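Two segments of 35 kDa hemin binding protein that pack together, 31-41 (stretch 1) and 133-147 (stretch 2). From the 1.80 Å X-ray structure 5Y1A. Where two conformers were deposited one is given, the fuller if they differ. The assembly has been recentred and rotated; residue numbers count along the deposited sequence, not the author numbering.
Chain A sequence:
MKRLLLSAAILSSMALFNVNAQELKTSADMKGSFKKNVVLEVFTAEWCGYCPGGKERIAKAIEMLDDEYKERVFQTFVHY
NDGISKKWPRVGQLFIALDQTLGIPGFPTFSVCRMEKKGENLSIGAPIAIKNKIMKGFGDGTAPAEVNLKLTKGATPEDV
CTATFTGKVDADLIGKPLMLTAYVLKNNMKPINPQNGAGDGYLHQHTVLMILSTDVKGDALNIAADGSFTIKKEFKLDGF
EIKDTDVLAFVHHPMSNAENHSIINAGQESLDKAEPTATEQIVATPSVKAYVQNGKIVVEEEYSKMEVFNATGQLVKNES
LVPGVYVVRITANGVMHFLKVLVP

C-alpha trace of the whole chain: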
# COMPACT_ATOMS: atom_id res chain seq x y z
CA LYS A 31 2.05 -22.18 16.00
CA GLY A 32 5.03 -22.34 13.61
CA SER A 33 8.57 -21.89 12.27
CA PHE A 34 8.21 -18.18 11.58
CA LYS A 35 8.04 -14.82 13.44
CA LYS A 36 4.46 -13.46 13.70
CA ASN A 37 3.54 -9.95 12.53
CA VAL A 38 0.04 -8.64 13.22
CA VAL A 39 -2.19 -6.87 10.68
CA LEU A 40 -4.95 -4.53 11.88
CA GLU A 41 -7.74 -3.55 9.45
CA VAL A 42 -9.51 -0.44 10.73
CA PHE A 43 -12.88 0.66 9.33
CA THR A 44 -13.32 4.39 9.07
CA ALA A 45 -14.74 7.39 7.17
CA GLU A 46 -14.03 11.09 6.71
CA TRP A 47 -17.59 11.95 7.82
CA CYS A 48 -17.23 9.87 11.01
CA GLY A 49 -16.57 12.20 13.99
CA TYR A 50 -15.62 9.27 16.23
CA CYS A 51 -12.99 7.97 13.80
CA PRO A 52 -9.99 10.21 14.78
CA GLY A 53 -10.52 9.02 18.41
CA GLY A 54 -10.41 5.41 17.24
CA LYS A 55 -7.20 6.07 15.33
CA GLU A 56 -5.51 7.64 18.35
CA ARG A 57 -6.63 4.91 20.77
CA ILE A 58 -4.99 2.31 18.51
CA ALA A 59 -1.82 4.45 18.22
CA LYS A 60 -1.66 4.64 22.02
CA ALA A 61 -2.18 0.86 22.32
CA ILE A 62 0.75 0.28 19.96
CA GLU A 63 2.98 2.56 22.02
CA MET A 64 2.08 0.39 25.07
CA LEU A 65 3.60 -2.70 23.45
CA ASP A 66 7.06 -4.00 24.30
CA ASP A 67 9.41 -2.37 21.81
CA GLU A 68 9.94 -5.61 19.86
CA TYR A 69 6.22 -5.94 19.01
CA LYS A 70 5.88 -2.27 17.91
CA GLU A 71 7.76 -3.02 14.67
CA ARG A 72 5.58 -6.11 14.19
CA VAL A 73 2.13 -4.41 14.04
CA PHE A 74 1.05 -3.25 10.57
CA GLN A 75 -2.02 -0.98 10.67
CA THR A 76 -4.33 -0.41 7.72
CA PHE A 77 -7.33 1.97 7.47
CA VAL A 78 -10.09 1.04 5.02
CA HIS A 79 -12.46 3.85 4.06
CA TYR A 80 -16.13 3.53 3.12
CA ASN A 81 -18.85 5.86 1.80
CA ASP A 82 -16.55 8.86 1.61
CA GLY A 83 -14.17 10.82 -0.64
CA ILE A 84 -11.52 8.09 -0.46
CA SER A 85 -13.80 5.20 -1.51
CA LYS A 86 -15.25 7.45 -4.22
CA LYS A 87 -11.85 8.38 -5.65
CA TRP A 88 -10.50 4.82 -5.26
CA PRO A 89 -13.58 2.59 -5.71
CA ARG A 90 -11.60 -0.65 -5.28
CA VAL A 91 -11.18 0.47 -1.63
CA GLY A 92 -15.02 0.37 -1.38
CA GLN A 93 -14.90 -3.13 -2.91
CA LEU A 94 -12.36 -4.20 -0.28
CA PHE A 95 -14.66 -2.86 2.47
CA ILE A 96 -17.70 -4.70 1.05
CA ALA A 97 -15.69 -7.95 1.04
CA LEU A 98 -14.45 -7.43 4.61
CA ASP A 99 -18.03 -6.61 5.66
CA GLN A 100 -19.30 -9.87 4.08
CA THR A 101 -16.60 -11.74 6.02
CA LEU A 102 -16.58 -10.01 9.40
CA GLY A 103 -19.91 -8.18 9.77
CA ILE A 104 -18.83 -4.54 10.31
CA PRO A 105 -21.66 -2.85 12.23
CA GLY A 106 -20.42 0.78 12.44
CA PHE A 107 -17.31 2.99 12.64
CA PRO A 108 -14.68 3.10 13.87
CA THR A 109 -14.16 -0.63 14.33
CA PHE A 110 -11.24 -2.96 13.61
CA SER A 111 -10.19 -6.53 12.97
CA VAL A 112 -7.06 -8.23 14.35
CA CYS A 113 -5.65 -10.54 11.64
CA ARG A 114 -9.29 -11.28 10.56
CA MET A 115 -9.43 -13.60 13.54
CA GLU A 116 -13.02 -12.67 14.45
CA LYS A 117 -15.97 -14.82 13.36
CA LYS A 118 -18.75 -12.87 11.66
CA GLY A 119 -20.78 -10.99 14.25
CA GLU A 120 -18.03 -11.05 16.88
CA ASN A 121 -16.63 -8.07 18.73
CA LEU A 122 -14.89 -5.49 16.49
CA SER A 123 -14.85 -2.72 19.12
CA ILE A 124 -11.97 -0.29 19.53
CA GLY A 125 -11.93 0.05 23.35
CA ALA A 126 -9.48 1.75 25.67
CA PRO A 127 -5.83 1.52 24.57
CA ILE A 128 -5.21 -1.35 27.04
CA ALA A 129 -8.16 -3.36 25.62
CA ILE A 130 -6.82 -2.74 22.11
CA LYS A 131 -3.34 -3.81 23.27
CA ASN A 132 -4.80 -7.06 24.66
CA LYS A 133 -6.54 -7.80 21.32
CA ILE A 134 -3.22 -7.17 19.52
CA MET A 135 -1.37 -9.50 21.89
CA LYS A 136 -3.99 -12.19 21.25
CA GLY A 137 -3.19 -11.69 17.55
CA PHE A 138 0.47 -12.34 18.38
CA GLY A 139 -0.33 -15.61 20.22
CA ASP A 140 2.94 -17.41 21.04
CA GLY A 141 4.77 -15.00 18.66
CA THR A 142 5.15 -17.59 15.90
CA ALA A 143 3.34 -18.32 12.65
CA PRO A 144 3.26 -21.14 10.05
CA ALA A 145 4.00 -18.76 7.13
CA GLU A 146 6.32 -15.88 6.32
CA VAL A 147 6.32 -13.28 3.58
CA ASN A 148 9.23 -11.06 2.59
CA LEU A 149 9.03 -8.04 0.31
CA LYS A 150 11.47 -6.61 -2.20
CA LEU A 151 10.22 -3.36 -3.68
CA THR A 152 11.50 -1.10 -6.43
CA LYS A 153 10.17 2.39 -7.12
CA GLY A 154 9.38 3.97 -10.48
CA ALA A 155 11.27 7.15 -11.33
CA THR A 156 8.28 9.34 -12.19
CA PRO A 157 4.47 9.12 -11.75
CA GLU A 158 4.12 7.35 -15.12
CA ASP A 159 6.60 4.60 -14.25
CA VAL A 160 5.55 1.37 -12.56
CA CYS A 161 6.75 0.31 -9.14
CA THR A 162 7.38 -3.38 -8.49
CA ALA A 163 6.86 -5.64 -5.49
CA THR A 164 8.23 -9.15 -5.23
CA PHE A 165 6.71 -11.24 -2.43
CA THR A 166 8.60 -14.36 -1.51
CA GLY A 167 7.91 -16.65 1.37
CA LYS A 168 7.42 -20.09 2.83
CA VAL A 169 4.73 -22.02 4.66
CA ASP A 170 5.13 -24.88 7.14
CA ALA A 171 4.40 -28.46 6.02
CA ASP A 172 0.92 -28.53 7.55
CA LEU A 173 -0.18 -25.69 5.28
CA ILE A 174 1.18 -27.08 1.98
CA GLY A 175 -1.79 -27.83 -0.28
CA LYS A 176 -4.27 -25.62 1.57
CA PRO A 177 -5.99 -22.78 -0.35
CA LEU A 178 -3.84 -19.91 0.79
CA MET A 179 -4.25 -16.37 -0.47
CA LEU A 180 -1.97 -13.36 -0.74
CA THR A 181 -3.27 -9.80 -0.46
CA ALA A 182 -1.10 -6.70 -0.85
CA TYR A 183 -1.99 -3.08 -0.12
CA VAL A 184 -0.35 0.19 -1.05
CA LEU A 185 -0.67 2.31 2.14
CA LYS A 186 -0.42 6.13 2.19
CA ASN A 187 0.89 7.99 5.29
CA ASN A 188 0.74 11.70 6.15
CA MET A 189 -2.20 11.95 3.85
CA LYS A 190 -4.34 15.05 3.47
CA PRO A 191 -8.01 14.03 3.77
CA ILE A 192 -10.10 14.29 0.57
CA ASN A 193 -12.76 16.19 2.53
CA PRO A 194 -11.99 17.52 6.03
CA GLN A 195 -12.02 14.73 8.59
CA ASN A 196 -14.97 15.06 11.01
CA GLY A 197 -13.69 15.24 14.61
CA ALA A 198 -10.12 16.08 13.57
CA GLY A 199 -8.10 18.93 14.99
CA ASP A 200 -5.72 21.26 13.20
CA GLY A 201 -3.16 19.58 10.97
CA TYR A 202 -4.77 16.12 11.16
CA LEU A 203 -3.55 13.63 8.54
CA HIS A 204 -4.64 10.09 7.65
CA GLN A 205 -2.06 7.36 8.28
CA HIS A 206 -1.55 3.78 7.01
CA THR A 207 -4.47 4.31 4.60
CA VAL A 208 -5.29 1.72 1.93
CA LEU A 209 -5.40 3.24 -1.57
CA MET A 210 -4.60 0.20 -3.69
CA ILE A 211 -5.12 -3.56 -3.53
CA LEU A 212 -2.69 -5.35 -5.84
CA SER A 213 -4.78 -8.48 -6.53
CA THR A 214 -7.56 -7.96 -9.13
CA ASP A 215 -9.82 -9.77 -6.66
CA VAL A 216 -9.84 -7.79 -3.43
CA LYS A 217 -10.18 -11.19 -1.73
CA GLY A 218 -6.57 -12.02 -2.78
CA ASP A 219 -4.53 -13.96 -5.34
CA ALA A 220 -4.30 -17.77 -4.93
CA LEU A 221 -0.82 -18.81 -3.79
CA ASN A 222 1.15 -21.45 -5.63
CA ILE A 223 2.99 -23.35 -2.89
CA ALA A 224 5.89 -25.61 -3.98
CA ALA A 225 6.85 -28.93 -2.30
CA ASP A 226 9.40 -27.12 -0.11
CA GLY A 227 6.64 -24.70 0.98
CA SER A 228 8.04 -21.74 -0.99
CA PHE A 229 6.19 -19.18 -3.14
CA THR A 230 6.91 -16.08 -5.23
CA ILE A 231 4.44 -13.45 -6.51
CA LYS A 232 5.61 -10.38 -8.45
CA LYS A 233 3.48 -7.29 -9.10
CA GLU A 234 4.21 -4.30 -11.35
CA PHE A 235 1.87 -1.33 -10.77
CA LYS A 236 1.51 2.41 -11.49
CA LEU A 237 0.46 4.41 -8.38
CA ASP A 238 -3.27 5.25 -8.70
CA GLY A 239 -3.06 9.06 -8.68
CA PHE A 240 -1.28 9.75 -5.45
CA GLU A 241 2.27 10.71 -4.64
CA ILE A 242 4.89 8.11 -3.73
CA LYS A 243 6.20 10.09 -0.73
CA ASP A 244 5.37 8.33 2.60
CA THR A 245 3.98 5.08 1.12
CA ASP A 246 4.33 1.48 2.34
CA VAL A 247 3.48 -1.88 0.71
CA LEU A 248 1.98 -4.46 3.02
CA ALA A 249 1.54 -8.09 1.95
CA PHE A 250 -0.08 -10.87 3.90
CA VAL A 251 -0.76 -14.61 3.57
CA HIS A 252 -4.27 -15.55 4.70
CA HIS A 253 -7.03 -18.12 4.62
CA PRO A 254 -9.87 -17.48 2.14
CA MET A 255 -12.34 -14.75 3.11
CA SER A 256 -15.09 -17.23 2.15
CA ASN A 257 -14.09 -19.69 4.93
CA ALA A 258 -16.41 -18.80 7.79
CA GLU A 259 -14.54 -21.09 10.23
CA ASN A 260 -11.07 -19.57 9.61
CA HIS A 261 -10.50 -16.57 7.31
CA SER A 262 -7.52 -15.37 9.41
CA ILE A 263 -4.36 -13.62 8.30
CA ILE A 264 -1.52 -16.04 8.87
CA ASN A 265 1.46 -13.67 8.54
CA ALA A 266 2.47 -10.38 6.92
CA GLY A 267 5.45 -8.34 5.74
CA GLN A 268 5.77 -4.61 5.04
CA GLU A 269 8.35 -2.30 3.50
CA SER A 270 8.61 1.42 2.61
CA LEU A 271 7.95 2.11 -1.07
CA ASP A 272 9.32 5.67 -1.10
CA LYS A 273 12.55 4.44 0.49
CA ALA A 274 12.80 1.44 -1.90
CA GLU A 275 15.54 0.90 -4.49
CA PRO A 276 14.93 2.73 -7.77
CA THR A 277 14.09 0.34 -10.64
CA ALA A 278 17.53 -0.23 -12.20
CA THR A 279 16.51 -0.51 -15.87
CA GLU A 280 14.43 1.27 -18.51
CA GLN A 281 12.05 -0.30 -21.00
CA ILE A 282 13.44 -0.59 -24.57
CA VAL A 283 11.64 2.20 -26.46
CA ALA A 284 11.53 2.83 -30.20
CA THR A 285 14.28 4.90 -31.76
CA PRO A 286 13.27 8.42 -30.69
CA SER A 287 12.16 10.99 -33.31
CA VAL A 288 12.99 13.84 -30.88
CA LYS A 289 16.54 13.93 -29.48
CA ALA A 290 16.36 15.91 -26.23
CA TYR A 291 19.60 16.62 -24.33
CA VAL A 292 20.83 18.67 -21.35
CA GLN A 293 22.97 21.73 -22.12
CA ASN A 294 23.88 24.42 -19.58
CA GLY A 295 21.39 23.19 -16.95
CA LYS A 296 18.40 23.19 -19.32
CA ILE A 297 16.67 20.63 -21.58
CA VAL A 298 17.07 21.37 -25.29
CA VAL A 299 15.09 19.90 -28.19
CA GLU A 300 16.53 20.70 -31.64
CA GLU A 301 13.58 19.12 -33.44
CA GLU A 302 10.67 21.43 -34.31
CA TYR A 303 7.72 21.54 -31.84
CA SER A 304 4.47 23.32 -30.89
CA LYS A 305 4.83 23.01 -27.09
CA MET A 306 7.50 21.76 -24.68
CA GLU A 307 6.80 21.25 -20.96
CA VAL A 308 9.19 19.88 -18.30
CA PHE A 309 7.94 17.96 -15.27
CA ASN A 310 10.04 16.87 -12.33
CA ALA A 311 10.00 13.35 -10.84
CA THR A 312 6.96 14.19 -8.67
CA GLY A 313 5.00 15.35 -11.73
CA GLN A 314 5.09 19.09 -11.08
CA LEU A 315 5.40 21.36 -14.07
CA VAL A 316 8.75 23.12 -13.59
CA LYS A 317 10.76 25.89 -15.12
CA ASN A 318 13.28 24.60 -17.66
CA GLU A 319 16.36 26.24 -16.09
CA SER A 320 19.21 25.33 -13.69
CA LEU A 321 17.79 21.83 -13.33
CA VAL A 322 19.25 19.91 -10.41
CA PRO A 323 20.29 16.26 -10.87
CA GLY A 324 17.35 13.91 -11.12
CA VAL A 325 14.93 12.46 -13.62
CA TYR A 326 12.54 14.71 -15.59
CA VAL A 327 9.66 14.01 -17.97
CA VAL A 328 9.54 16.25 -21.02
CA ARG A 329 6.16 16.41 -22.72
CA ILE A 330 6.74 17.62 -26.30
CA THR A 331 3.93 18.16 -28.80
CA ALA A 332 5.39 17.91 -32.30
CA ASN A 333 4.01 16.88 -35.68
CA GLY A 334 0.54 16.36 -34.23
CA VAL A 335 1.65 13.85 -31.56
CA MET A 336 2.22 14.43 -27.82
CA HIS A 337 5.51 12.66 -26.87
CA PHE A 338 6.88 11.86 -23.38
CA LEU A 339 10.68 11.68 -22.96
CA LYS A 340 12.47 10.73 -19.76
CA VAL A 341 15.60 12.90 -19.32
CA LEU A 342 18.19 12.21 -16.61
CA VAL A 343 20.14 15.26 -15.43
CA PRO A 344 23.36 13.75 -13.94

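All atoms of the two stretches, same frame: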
# COMPACT_ATOMS: atom_id res chain seq x y z
N LYS A 31 2.72 -22.50 17.29
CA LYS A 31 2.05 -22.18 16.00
C LYS A 31 2.90 -22.50 14.76
O LYS A 31 2.35 -23.00 13.75
CB LYS A 31 1.63 -20.71 15.94
CG LYS A 31 0.17 -20.43 16.26
CD LYS A 31 -0.69 -20.22 15.01
CE LYS A 31 -1.28 -21.53 14.49
NZ LYS A 31 -1.86 -21.35 13.13
N GLY A 32 4.21 -22.21 14.81
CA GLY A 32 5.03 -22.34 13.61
C GLY A 32 6.50 -21.94 13.63
O GLY A 32 7.03 -21.46 14.65
N SER A 33 7.13 -22.13 12.47
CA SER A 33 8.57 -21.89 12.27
C SER A 33 8.91 -20.41 12.23
O SER A 33 10.08 -20.06 12.38
CB SER A 33 9.03 -22.48 10.93
OG SER A 33 8.73 -23.85 10.82
N PHE A 34 7.92 -19.56 11.96
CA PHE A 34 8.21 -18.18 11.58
C PHE A 34 7.79 -17.13 12.64
O PHE A 34 7.02 -17.43 13.53
CB PHE A 34 7.59 -17.89 10.19
CG PHE A 34 8.00 -18.87 9.14
CD1 PHE A 34 9.30 -18.85 8.62
CD2 PHE A 34 7.12 -19.82 8.68
CE1 PHE A 34 9.71 -19.77 7.67
CE2 PHE A 34 7.52 -20.75 7.72
CZ PHE A 34 8.83 -20.71 7.22
N LYS A 35 8.29 -15.91 12.49
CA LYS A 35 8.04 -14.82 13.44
C LYS A 35 6.76 -14.05 13.07
O LYS A 35 6.71 -13.45 12.01
CB LYS A 35 9.23 -13.87 13.43
CG LYS A 35 9.04 -12.59 14.25
CD LYS A 35 10.27 -11.67 14.13
CE LYS A 35 10.27 -10.90 12.80
NZ LYS A 35 11.47 -10.01 12.70
N LYS A 36 5.78 -14.06 13.97
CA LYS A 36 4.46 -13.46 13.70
C LYS A 36 4.47 -11.92 13.68
O LYS A 36 4.95 -11.27 14.61
CB LYS A 36 3.44 -14.00 14.74
CG LYS A 36 2.02 -13.45 14.68
CD LYS A 36 1.25 -14.04 13.52
CE LYS A 36 -0.24 -13.63 13.47
NZ LYS A 36 -1.13 -14.52 14.27
N ASN A 37 3.91 -11.37 12.60
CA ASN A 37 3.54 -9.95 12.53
C ASN A 37 2.02 -9.88 12.50
O ASN A 37 1.39 -10.78 11.97
CB ASN A 37 4.09 -9.29 11.27
CG ASN A 37 5.61 -9.32 11.23
OD1 ASN A 37 6.25 -9.10 12.25
ND2 ASN A 37 6.17 -9.60 10.07
N VAL A 38 1.48 -8.80 13.06
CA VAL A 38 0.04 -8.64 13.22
C VAL A 38 -0.43 -7.56 12.26
O VAL A 38 0.18 -6.51 12.18
CB VAL A 38 -0.31 -8.26 14.68
CG1 VAL A 38 -1.76 -7.65 14.76
CG2 VAL A 38 -0.25 -9.48 15.57
N VAL A 39 -1.50 -7.86 11.53
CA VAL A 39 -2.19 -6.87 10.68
C VAL A 39 -3.46 -6.41 11.38
O VAL A 39 -4.22 -7.21 11.91
CB VAL A 39 -2.54 -7.52 9.29
CG1 VAL A 39 -3.44 -6.60 8.45
CG2 VAL A 39 -1.26 -7.88 8.54
N LEU A 40 -3.68 -5.09 11.40
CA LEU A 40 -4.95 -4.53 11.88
C LEU A 40 -5.63 -3.93 10.66
O LEU A 40 -4.96 -3.26 9.87
CB LEU A 40 -4.70 -3.44 12.93
CG LEU A 40 -3.82 -3.83 14.14
CD1 LEU A 40 -3.77 -2.67 15.14
CD2 LEU A 40 -4.37 -5.10 14.81
N GLU A 41 -6.91 -4.24 10.47
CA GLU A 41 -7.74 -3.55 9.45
C GLU A 41 -8.76 -2.71 10.20
O GLU A 41 -9.58 -3.25 10.94
CB GLU A 41 -8.38 -4.57 8.47
CG GLU A 41 -7.28 -5.22 7.60
CD GLU A 41 -7.78 -6.41 6.81
OE1 GLU A 41 -8.24 -7.36 7.47
OE2 GLU A 41 -7.72 -6.39 5.55
N LYS A 133 -6.11 -7.20 22.60
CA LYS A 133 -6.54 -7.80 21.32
C LYS A 133 -5.35 -8.03 20.40
O LYS A 133 -5.23 -9.10 19.77
CB LYS A 133 -7.61 -6.93 20.63
CG LYS A 133 -9.07 -7.21 21.02
CD LYS A 133 -10.03 -6.34 20.19
CE LYS A 133 -11.45 -6.82 20.30
NZ LYS A 133 -12.39 -6.08 19.39
N ILE A 134 -4.45 -7.04 20.32
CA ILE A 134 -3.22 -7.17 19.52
C ILE A 134 -2.37 -8.34 20.02
O ILE A 134 -1.88 -9.14 19.23
CB ILE A 134 -2.39 -5.88 19.54
CG1 ILE A 134 -3.16 -4.74 18.82
CG2 ILE A 134 -1.00 -6.12 18.96
CD1 ILE A 134 -2.49 -3.30 18.96
N MET A 135 -2.21 -8.45 21.33
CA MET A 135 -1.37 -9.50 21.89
C MET A 135 -1.97 -10.89 21.63
O MET A 135 -1.24 -11.86 21.42
CB MET A 135 -1.04 -9.23 23.37
CG MET A 135 -0.04 -8.07 23.54
SD MET A 135 1.56 -8.20 22.72
CE MET A 135 2.19 -9.75 23.33
N LYS A 136 -3.30 -10.96 21.60
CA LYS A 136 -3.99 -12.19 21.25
C LYS A 136 -3.67 -12.55 19.80
O LYS A 136 -3.45 -13.72 19.46
CB LYS A 136 -5.49 -11.99 21.43
CG LYS A 136 -6.30 -13.27 21.56
CD LYS A 136 -7.52 -13.01 22.44
CE LYS A 136 -8.78 -13.67 21.90
NZ LYS A 136 -8.56 -15.07 21.44
N GLY A 137 -3.62 -11.53 18.95
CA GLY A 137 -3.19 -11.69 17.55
C GLY A 137 -1.78 -12.25 17.45
O GLY A 137 -1.52 -13.10 16.58
N PHE A 138 -0.89 -11.80 18.34
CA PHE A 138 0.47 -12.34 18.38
C PHE A 138 0.57 -13.80 18.81
O PHE A 138 1.49 -14.51 18.36
CB PHE A 138 1.39 -11.47 19.22
CG PHE A 138 1.95 -10.31 18.46
CD1 PHE A 138 2.84 -10.53 17.40
CD2 PHE A 138 1.57 -9.02 18.77
CE1 PHE A 138 3.35 -9.46 16.69
CE2 PHE A 138 2.07 -7.93 18.04
CZ PHE A 138 2.96 -8.15 17.01
N GLY A 139 -0.34 -14.23 19.68
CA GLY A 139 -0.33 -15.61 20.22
C GLY A 139 1.01 -15.92 20.88
O GLY A 139 1.52 -15.13 21.68
N ASP A 140 1.61 -17.05 20.52
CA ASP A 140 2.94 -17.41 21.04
C ASP A 140 4.10 -16.70 20.31
O ASP A 140 5.27 -17.02 20.55
CB ASP A 140 3.13 -18.94 21.07
CG ASP A 140 3.20 -19.58 19.67
OD1 ASP A 140 3.24 -18.86 18.64
OD2 ASP A 140 3.24 -20.83 19.60
N GLY A 141 3.78 -15.77 19.41
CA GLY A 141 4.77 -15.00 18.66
C GLY A 141 5.26 -15.65 17.38
O GLY A 141 6.09 -15.08 16.67
N THR A 142 4.74 -16.85 17.08
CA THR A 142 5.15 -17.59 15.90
C THR A 142 3.99 -17.79 14.92
O THR A 142 2.82 -17.67 15.27
CB THR A 142 5.71 -19.00 16.25
OG1 THR A 142 4.64 -19.87 16.58
CG2 THR A 142 6.70 -18.93 17.40
N ALA A 143 4.34 -18.18 13.71
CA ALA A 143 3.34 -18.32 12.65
C ALA A 143 3.84 -19.38 11.67
O ALA A 143 5.06 -19.57 11.52
CB ALA A 143 3.16 -16.97 11.95
N PRO A 144 2.91 -20.10 11.02
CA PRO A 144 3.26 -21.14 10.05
C PRO A 144 3.48 -20.64 8.61
O PRO A 144 3.50 -21.44 7.70
CB PRO A 144 2.05 -22.06 10.11
CG PRO A 144 0.92 -21.14 10.33
CD PRO A 144 1.44 -20.08 11.27
N ALA A 145 3.63 -19.33 8.43
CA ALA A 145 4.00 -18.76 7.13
C ALA A 145 4.83 -17.52 7.34
O ALA A 145 4.84 -16.95 8.44
CB ALA A 145 2.75 -18.45 6.28
N GLU A 146 5.55 -17.12 6.29
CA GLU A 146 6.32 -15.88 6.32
C GLU A 146 6.23 -15.29 4.93
O GLU A 146 6.13 -16.02 3.93
CB GLU A 146 7.77 -16.19 6.71
CG GLU A 146 8.79 -15.09 6.49
CD GLU A 146 10.19 -15.61 6.72
OE1 GLU A 146 10.87 -16.00 5.73
OE2 GLU A 146 10.60 -15.65 7.90
N VAL A 147 6.26 -13.96 4.87
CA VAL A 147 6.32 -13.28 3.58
C VAL A 147 7.26 -12.09 3.66
O VAL A 147 7.16 -11.26 4.59
CB VAL A 147 4.91 -12.91 3.00
CG1 VAL A 147 4.12 -12.07 3.98
CG2 VAL A 147 5.05 -12.22 1.63
O HOH W 1 9.65 -14.85 10.09

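The two stretches, at least 94 residues apart in sequence wherever they touch, bury 919 Å² between them, and seven hydrogen bonds, two of them weak, cross between them. At its centre is a short antiparallel pairing. Phe 34 and Ala 143 form a hydrogen-bonded pair in which each residue both gives and receives: Phe 34 N donates to Ala 143 O (2.9 Å) and Ala 143 N donates to Phe 34 O (2.8 Å). Phe 34 O also receives a CA-H...O contact from Thr 142 CA at 3.0 Å. The ladder extends to Lys 36, whose N reaches Gly 141 O at 2.9 Å with a nearly linear angle of 171°. Between these bonds, Lys 35 faces Thr 142 as a non-hydrogen-bonded pair; its amide turns instead to a water, with Lys 35 N donating to the water O at 3.0 Å, and the same water donates to Glu 146 OE2 at 2.5 Å, bridging the stretches.

Lys 36 is satisfied at both ends. Its buried side chain passes Ala 143, CD lying 3.8 Å from Ala 143 CB, and its NZ donates to Gly 137 O at 2.7 Å. This carbonyl lies in the last turn of the helix, where no backbone amide of the stretch takes it, so the lysine supplies a donor. The chain then leaves the helix at Gly 139, with positive phi, and a type II' turn from Phe 138 to Gly 141 leads into the strand, closed by Gly 141 N to Phe 138 O at 2.8 Å.

Asp 140 and Thr 142 organise the other end. Asp 140 OD1 accepts from Thr 142 OG1 (2.7 Å) and from Thr 142 N (3.0 Å), while Asp 140 OD2 accepts from Lys 31 N at 2.9 Å. With its proton committed to the aspartate, Thr 142 OG1 remains an acceptor for two weak bonds, from Lys 31 N at 3.3 Å and Gly 32 N at 3.0 Å. Gly 32 lies so close to the opposing backbone that an ideal CB would sit 2.3 Å from Ala 143 O, a clash.

Apolar contacts complete the interface. Val 38 CG2 sits almost exactly on the normal of the Phe 138 ring, 3.5 Å from its centroid, whereas Lys 36 O approaches the ring edge, 3.2 Å from Phe 138 CE1. Glu 146 CB covers one face of the Phe 34 ring, 4.0 Å from the centroid. Farther along, Leu 40 CD1 meets Ile 134 CD1 at 4.1 Å.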